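Local coordinates for GDSL-like protein (Roseburia intestinalis L1-82, PDB 6HFZ), which is an esterase active on acetylated mannans, removing acetyl groups from these plant polysaccharides, at residues A[40-45]-A[190-195]. Numbering follows the deposited sequence.
Sequences GSITQG and DDLHPN. With ACT (acetate ion), chain E.
Ser41 and His193 meet at the edge of the imidazole ring, with Ser41 OG near the ring plane and 2.9 Å from His193 NE2. The same edge holds an acetate ion, probably from the crystallisation liquor: His193 NE2 donates to its O atom (2.8 Å), while Ser41 N, at the start of helix 41-44, donates to its OXT at 2.9 Å. Asn110 ND2 and Gly81 N also bind the acetate, consistent with the oxyanion hole of SGNH hydrolases. At the ring's other nitrogen, His193 ND1 points almost straight at Asp190 OD2 (2.6 Å, 173°), and the oxygen lies in the ring plane. The other carboxylate oxygen, Asp190 OD1, accepts from the backbone N atoms of both Leu192 and His193, an Asx motif in which the Leu192 bond forms the Asx turn; together with the ND1 bond to OD2 it limits the carboxylate's rotation. The three form a probable catalytic triad, illustrating how one loop can bring a histidine, held by its own aspartate, to a serine far away in sequence.

The tighter packing lies beside this polar row. Buried Ile42, with CG1 anti to the carbonyl carbon (chi1 -58°), brings CD1 to 3.4 Å from Leu192 O, while its CG2 rests on CD of buried Pro194 at 3.9 Å, the side chains crossing at about a right angle. Toward the acetate, Ser41, Leu192 and His193 are partly exposed, and Ile42 CD1 touches Leu192 CD1 more loosely, at 4.2 Å. The contact joins helix 41-44, which follows strand 32-39 of the mixed sheet, to the loop leading into helix 196-215, whose His199 touches both Ile42 and Pro194.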
loop_
_atom_site.group_PDB
_atom_site.type_symbol
_atom_site.label_atom_id
_atom_site.label_comp_id
_atom_site.label_asym_id
_atom_site.label_seq_id
_atom_site.Cartn_x
_atom_site.Cartn_y
_atom_site.Cartn_z
ATOM N N GLY A 40 -0.714 -2.517 3.609
ATOM C CA GLY A 40 0.472 -3.379 3.817
ATOM C C GLY A 40 0.152 -4.696 4.513
ATOM O O GLY A 40 -0.954 -5.231 4.366
ATOM N N SER A 41 1.111 -5.229 5.272
ATOM C CA SER A 41 0.989 -6.612 5.781
ATOM C C SER A 41 -0.113 -6.749 6.836
ATOM O O SER A 41 -0.745 -7.802 6.946
ATOM C CB SER A 41 2.262 -7.101 6.365
ATOM O OG SER A 41 2.592 -6.283 7.447
ATOM N N ILE A 42 -0.352 -5.670 7.576
ATOM C CA ILE A 42 -1.392 -5.698 8.635
ATOM C C ILE A 42 -2.756 -5.858 7.970
ATOM O O ILE A 42 -3.613 -6.582 8.492
ATOM C CB ILE A 42 -1.298 -4.475 9.565
ATOM C CG1 ILE A 42 0.069 -4.366 10.232
ATOM C CG2 ILE A 42 -2.443 -4.475 10.575
ATOM C CD1 ILE A 42 0.230 -3.100 11.024
ATOM N N THR A 43 -2.961 -5.234 6.803
ATOM C CA THR A 43 -4.187 -5.418 6.025
ATOM C C THR A 43 -4.216 -6.836 5.431
ATOM O O THR A 43 -5.256 -7.482 5.453
ATOM C CB THR A 43 -4.298 -4.309 4.966
ATOM O OG1 THR A 43 -4.458 -3.026 5.607
ATOM C CG2 THR A 43 -5.405 -4.531 3.963
ATOM N N GLN A 44 -3.112 -7.266 4.813
ATOM C CA GLN A 44 -3.039 -8.605 4.212
ATOM C C GLN A 44 -3.485 -9.642 5.254
ATOM O O GLN A 44 -4.234 -10.580 4.901
ATOM C CB GLN A 44 -1.620 -8.839 3.683
ATOM C CG GLN A 44 -1.412 -10.230 3.065
ATOM C CD GLN A 44 -1.277 -11.348 4.068
ATOM O OE1 GLN A 44 -0.678 -11.198 5.136
ATOM N NE2 GLN A 44 -1.834 -12.502 3.715
ATOM N N GLY A 45 -3.083 -9.415 6.515
ATOM C CA GLY A 45 -3.525 -10.161 7.721
ATOM C C GLY A 45 -2.434 -10.613 8.673
ATOM O O GLY A 45 -2.738 -11.250 9.693
ATOM N N ASP A 190 6.169 -8.511 17.484
ATOM C CA ASP A 190 7.283 -7.772 16.950
ATOM C C ASP A 190 7.081 -6.254 16.993
ATOM O O ASP A 190 7.872 -5.574 16.394
ATOM C CB ASP A 190 7.598 -8.164 15.510
ATOM C CG ASP A 190 6.452 -7.959 14.533
ATOM O OD1 ASP A 190 5.482 -7.273 14.875
ATOM O OD2 ASP A 190 6.498 -8.597 13.488
ATOM N N ASP A 191 6.020 -5.784 17.657
ATOM C CA ASP A 191 5.711 -4.368 17.871
ATOM C C ASP A 191 5.191 -3.694 16.605
ATOM O O ASP A 191 4.949 -2.485 16.611
ATOM C CB ASP A 191 6.915 -3.629 18.415
ATOM C CG ASP A 191 7.195 -4.052 19.828
ATOM O OD1 ASP A 191 6.216 -4.389 20.562
ATOM O OD2 ASP A 191 8.376 -4.109 20.163
ATOM N N LEU A 192 4.900 -4.473 15.564
ATOM C CA LEU A 192 4.327 -3.905 14.336
ATOM C C LEU A 192 3.086 -4.701 13.923
ATOM O O LEU A 192 2.001 -4.129 13.747
ATOM C CB LEU A 192 5.396 -3.924 13.242
ATOM C CG LEU A 192 4.904 -3.541 11.840
ATOM C CD1 LEU A 192 4.264 -2.155 11.838
ATOM C CD2 LEU A 192 6.037 -3.594 10.823
ATOM N N HIS A 193 3.263 -6.021 13.741
ATOM C CA HIS A 193 2.190 -6.907 13.277
ATOM C C HIS A 193 1.361 -7.401 14.455
ATOM O O HIS A 193 1.898 -8.000 15.371
ATOM C CB HIS A 193 2.742 -8.126 12.506
ATOM C CG HIS A 193 3.624 -7.696 11.385
ATOM N ND1 HIS A 193 5.005 -7.672 11.507
ATOM C CD2 HIS A 193 3.317 -7.137 10.190
ATOM C CE1 HIS A 193 5.525 -7.161 10.390
ATOM N NE2 HIS A 193 4.497 -6.806 9.568
ATOM N N PRO A 194 0.041 -7.127 14.493
ATOM C CA PRO A 194 -0.840 -7.618 15.560
ATOM C C PRO A 194 -1.056 -9.131 15.457
ATOM O O PRO A 194 -1.038 -9.697 14.375
ATOM C CB PRO A 194 -2.181 -6.907 15.341
ATOM C CG PRO A 194 -1.857 -5.802 14.350
ATOM C CD PRO A 194 -0.697 -6.318 13.518
ATOM N N ASN A 195 -1.191 -9.768 16.617
ATOM C CA ASN A 195 -1.646 -11.179 16.687
ATOM C C ASN A 195 -3.172 -11.183 16.647
ATOM O O ASN A 195 -3.799 -10.175 16.293
ATOM C CB ASN A 195 -1.095 -11.864 17.939
ATOM C CG ASN A 195 -1.566 -11.256 19.236
ATOM O OD1 ASN A 195 -2.492 -10.443 19.260
ATOM N ND2 ASN A 195 -0.908 -11.645 20.335
HETATM C C ACT E . 4.140 -4.372 6.944
HETATM O O ACT E . 5.047 -5.178 7.322
HETATM O OXT ACT E . 3.761 -4.282 5.773
HETATM C CH3 ACT E . 3.466 -3.454 7.913
#